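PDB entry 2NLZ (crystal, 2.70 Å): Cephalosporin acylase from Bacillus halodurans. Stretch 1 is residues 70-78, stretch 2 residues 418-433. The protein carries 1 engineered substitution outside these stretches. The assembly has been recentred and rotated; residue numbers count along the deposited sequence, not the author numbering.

Stretch 1 (70-78) SDAFALVWT
Stretch 2, residues 418-433: YHTIIPGFLTKNDQPI

Stretch 1 is an extended strand from Asp71, with alternate side chains Phe73, Leu75 and Trp77 pointing toward stretch 2. Residues that touch are at least 346 apart in sequence. The strand through Phe425 and Leu426 runs nearly parallel to stretch 1; their N-to-C directions differ by 21°. No backbone hydrogen bond joins the two, so side chains make the contact, burying 670 Å².

His419 (chi1 -137°) comes first. Its NE2 donates a weak hydrogen bond to Asp71 OD2 (2.9 Å, 124°); Asp71 is p. The edge of Phe73 (m) meets the imidazole face, with centroids 5.0 Å apart and planes at 62°. Ile421 (m, t) sets CG2 3.4 Å from Phe73 CD2. Pro423 marks the register: Pro423 CA is 6.1 Å from Ala74 CA. Pro423 CG lies 3.7 Å from Phe73 CB. Leu75 (m, t) brings CD1 to 3.7 Å from Phe425 CB. Phe425 (t) in turn places CZ 3.7 Å from Trp77 CB. These are apolar van der Waals contacts between buried side chains.

Beyond Thr427 the chain turns through Asn429 and Asp430, both with positive phi. Lys428 N donates to Gln431 O (3.0 Å) and Gln431 N to Lys428 O (3.1 Å), closing this hairpin. Pro432 then covers one face of the Trp77 (t, chi2 -85°) indole. Pro432 CB sits 3.6 Å from the centroid of the Trp77 five-membered ring, 9° off its normal, a CH-pi contact.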

# COMPACT_ATOMS: atom_id res chain seq x y z
N SER D 70 -9.84 36.05 18.92
CA SER D 70 -10.71 35.13 18.18
C SER D 70 -12.15 35.27 18.62
O SER D 70 -12.43 35.92 19.62
CB SER D 70 -10.27 33.68 18.45
OG SER D 70 -9.04 33.39 17.81
N ASP D 71 -13.06 34.67 17.87
CA ASP D 71 -14.33 34.28 18.50
C ASP D 71 -14.42 32.76 18.65
O ASP D 71 -13.56 32.05 18.12
CB ASP D 71 -15.60 34.94 17.91
CG ASP D 71 -15.61 35.03 16.42
OD1 ASP D 71 -16.22 35.99 15.92
OD2 ASP D 71 -15.02 34.16 15.75
N ALA D 72 -15.42 32.29 19.39
CA ALA D 72 -15.52 30.88 19.77
C ALA D 72 -16.94 30.32 19.67
O ALA D 72 -17.90 31.07 19.57
CB ALA D 72 -14.98 30.69 21.18
N PHE D 73 -17.06 29.00 19.71
CA PHE D 73 -18.36 28.32 19.75
C PHE D 73 -18.26 27.07 20.62
O PHE D 73 -17.19 26.44 20.69
CB PHE D 73 -18.81 27.90 18.34
CG PHE D 73 -19.41 29.01 17.52
CD1 PHE D 73 -20.78 29.19 17.48
CD2 PHE D 73 -18.60 29.84 16.74
CE1 PHE D 73 -21.33 30.20 16.70
CE2 PHE D 73 -19.15 30.86 15.96
CZ PHE D 73 -20.51 31.03 15.94
N ALA D 74 -19.37 26.69 21.25
CA ALA D 74 -19.37 25.49 22.10
C ALA D 74 -20.70 24.76 22.16
O ALA D 74 -21.76 25.39 22.19
CB ALA D 74 -18.89 25.81 23.51
N LEU D 75 -20.62 23.44 22.14
CA LEU D 75 -21.73 22.59 22.53
C LEU D 75 -21.30 21.88 23.79
O LEU D 75 -20.36 21.08 23.78
CB LEU D 75 -22.10 21.59 21.43
CG LEU D 75 -23.07 22.08 20.34
CD1 LEU D 75 -23.33 21.02 19.29
CD2 LEU D 75 -24.37 22.54 20.97
N VAL D 76 -21.97 22.19 24.90
CA VAL D 76 -21.60 21.61 26.19
C VAL D 76 -22.75 20.77 26.76
O VAL D 76 -23.89 21.22 26.85
CB VAL D 76 -21.07 22.69 27.19
CG1 VAL D 76 -21.84 23.98 27.06
CG2 VAL D 76 -21.13 22.19 28.61
N TRP D 77 -22.43 19.52 27.10
CA TRP D 77 -23.40 18.64 27.74
C TRP D 77 -23.11 18.56 29.21
O TRP D 77 -22.06 18.09 29.62
CB TRP D 77 -23.34 17.23 27.17
CG TRP D 77 -24.36 16.29 27.76
CD1 TRP D 77 -24.25 15.56 28.92
CD2 TRP D 77 -25.64 15.95 27.20
NE1 TRP D 77 -25.39 14.80 29.11
CE2 TRP D 77 -26.25 15.02 28.07
CE3 TRP D 77 -26.33 16.34 26.04
CZ2 TRP D 77 -27.50 14.48 27.82
CZ3 TRP D 77 -27.58 15.81 25.80
CH2 TRP D 77 -28.15 14.90 26.68
N THR D 78 -24.08 19.01 30.00
CA THR D 78 -23.95 19.02 31.44
C THR D 78 -25.34 18.96 32.04
O THR D 78 -26.28 19.60 31.53
CB THR D 78 -23.16 20.26 31.93
OG1 THR D 78 -23.06 20.25 33.35
CG2 THR D 78 -23.82 21.56 31.46
N TYR D 418 -22.07 34.76 8.56
CA TYR D 418 -21.87 33.36 8.25
C TYR D 418 -20.51 32.95 8.81
O TYR D 418 -19.48 33.53 8.46
CB TYR D 418 -21.89 33.18 6.73
CG TYR D 418 -21.69 31.78 6.21
CD1 TYR D 418 -20.42 31.27 5.99
CD2 TYR D 418 -22.78 30.97 5.89
CE1 TYR D 418 -20.23 29.98 5.51
CE2 TYR D 418 -22.61 29.68 5.41
CZ TYR D 418 -21.33 29.19 5.21
OH TYR D 418 -21.16 27.92 4.73
N HIS D 419 -20.53 31.96 9.70
CA HIS D 419 -19.34 31.55 10.45
C HIS D 419 -18.97 30.11 10.11
O HIS D 419 -19.83 29.25 10.09
CB HIS D 419 -19.61 31.68 11.95
CG HIS D 419 -18.46 32.27 12.71
ND1 HIS D 419 -17.35 31.54 13.06
CD2 HIS D 419 -18.26 33.52 13.19
CE1 HIS D 419 -16.51 32.32 13.72
NE2 HIS D 419 -17.04 33.52 13.81
N THR D 420 -17.69 29.87 9.86
CA THR D 420 -17.22 28.55 9.41
C THR D 420 -16.94 27.55 10.53
O THR D 420 -17.07 26.34 10.34
CB THR D 420 -15.94 28.66 8.55
OG1 THR D 420 -14.93 29.37 9.29
CG2 THR D 420 -16.26 29.37 7.24
N ILE D 421 -16.52 28.09 11.67
CA ILE D 421 -16.31 27.35 12.89
C ILE D 421 -17.57 26.63 13.35
O ILE D 421 -18.60 27.26 13.63
CB ILE D 421 -15.94 28.34 13.97
CG1 ILE D 421 -14.47 28.71 13.89
CG2 ILE D 421 -16.19 27.80 15.35
CD1 ILE D 421 -14.17 29.65 15.04
N ILE D 422 -17.51 25.30 13.43
CA ILE D 422 -18.66 24.51 13.87
C ILE D 422 -18.30 23.34 14.80
O ILE D 422 -17.65 22.38 14.39
CB ILE D 422 -19.54 24.03 12.65
CG1 ILE D 422 -18.76 23.12 11.68
CG2 ILE D 422 -20.16 25.23 11.90
CD1 ILE D 422 -19.64 22.37 10.69
N PRO D 423 -18.73 23.43 16.06
CA PRO D 423 -18.53 22.32 16.98
C PRO D 423 -19.73 21.38 16.90
O PRO D 423 -20.88 21.82 16.84
CB PRO D 423 -18.50 23.00 18.34
CG PRO D 423 -19.37 24.23 18.18
CD PRO D 423 -19.43 24.56 16.69
N GLY D 424 -19.46 20.08 16.89
CA GLY D 424 -20.53 19.11 16.73
C GLY D 424 -20.74 18.29 17.98
O GLY D 424 -19.82 18.13 18.78
N PHE D 425 -21.95 17.78 18.14
CA PHE D 425 -22.23 16.82 19.20
C PHE D 425 -23.13 15.69 18.72
O PHE D 425 -24.06 15.91 17.95
CB PHE D 425 -22.87 17.50 20.40
CG PHE D 425 -22.57 16.83 21.71
CD1 PHE D 425 -21.52 17.29 22.51
CD2 PHE D 425 -23.33 15.75 22.16
CE1 PHE D 425 -21.24 16.67 23.72
CE2 PHE D 425 -23.04 15.13 23.37
CZ PHE D 425 -22.00 15.60 24.15
N LEU D 426 -22.83 14.49 19.19
CA LEU D 426 -23.62 13.31 18.85
C LEU D 426 -24.34 12.72 20.07
O LEU D 426 -23.78 12.64 21.17
CB LEU D 426 -22.76 12.25 18.15
CG LEU D 426 -23.47 11.07 17.47
CD1 LEU D 426 -24.54 11.53 16.48
CD2 LEU D 426 -22.47 10.16 16.77
N THR D 427 -25.57 12.27 19.83
CA THR D 427 -26.52 11.88 20.86
C THR D 427 -27.37 10.70 20.37
O THR D 427 -27.65 10.60 19.18
CB THR D 427 -27.39 13.12 21.22
OG1 THR D 427 -26.76 13.82 22.30
CG2 THR D 427 -28.82 12.77 21.59
N LYS D 428 -27.74 9.79 21.27
CA LYS D 428 -28.65 8.70 20.92
C LYS D 428 -29.68 8.45 22.02
O LYS D 428 -29.32 8.05 23.13
CB LYS D 428 -27.87 7.42 20.62
CG LYS D 428 -28.71 6.23 20.16
CD LYS D 428 -27.85 4.98 20.05
CE LYS D 428 -28.68 3.73 19.76
NZ LYS D 428 -29.30 3.75 18.42
N ASN D 429 -30.96 8.69 21.70
CA ASN D 429 -32.08 8.50 22.63
C ASN D 429 -31.93 9.30 23.91
O ASN D 429 -32.04 8.74 25.01
CB ASN D 429 -32.29 7.01 22.97
CG ASN D 429 -32.58 6.16 21.76
OD1 ASN D 429 -33.20 6.60 20.80
ND2 ASN D 429 -32.14 4.91 21.80
N ASP D 430 -31.67 10.59 23.77
CA ASP D 430 -31.43 11.51 24.90
C ASP D 430 -30.30 11.07 25.86
O ASP D 430 -30.27 11.43 27.04
CB ASP D 430 -32.73 11.84 25.65
CG ASP D 430 -32.65 13.15 26.43
OD1 ASP D 430 -31.98 14.09 25.96
OD2 ASP D 430 -33.25 13.23 27.53
N GLN D 431 -29.36 10.29 25.33
CA GLN D 431 -28.12 9.98 26.02
C GLN D 431 -26.99 10.66 25.24
O GLN D 431 -27.03 10.72 24.00
CB GLN D 431 -27.89 8.46 26.09
CG GLN D 431 -28.91 7.70 26.94
CD GLN D 431 -28.83 8.05 28.41
OE1 GLN D 431 -27.74 8.19 28.97
NE2 GLN D 431 -29.99 8.18 29.05
N PRO D 432 -25.98 11.19 25.95
CA PRO D 432 -24.88 11.81 25.23
C PRO D 432 -23.90 10.74 24.76
O PRO D 432 -23.52 9.84 25.54
CB PRO D 432 -24.22 12.67 26.29
CG PRO D 432 -24.40 11.90 27.55
CD PRO D 432 -25.76 11.23 27.41
N ILE D 433 -23.51 10.81 23.50
CA ILE D 433 -22.40 9.95 23.09
C ILE D 433 -21.10 10.75 22.91
O ILE D 433 -20.02 10.23 23.18
CB ILE D 433 -22.75 8.92 21.96
CG1 ILE D 433 -22.54 9.50 20.58
CG2 ILE D 433 -24.17 8.33 22.12
CD1 ILE D 433 -22.44 8.41 19.57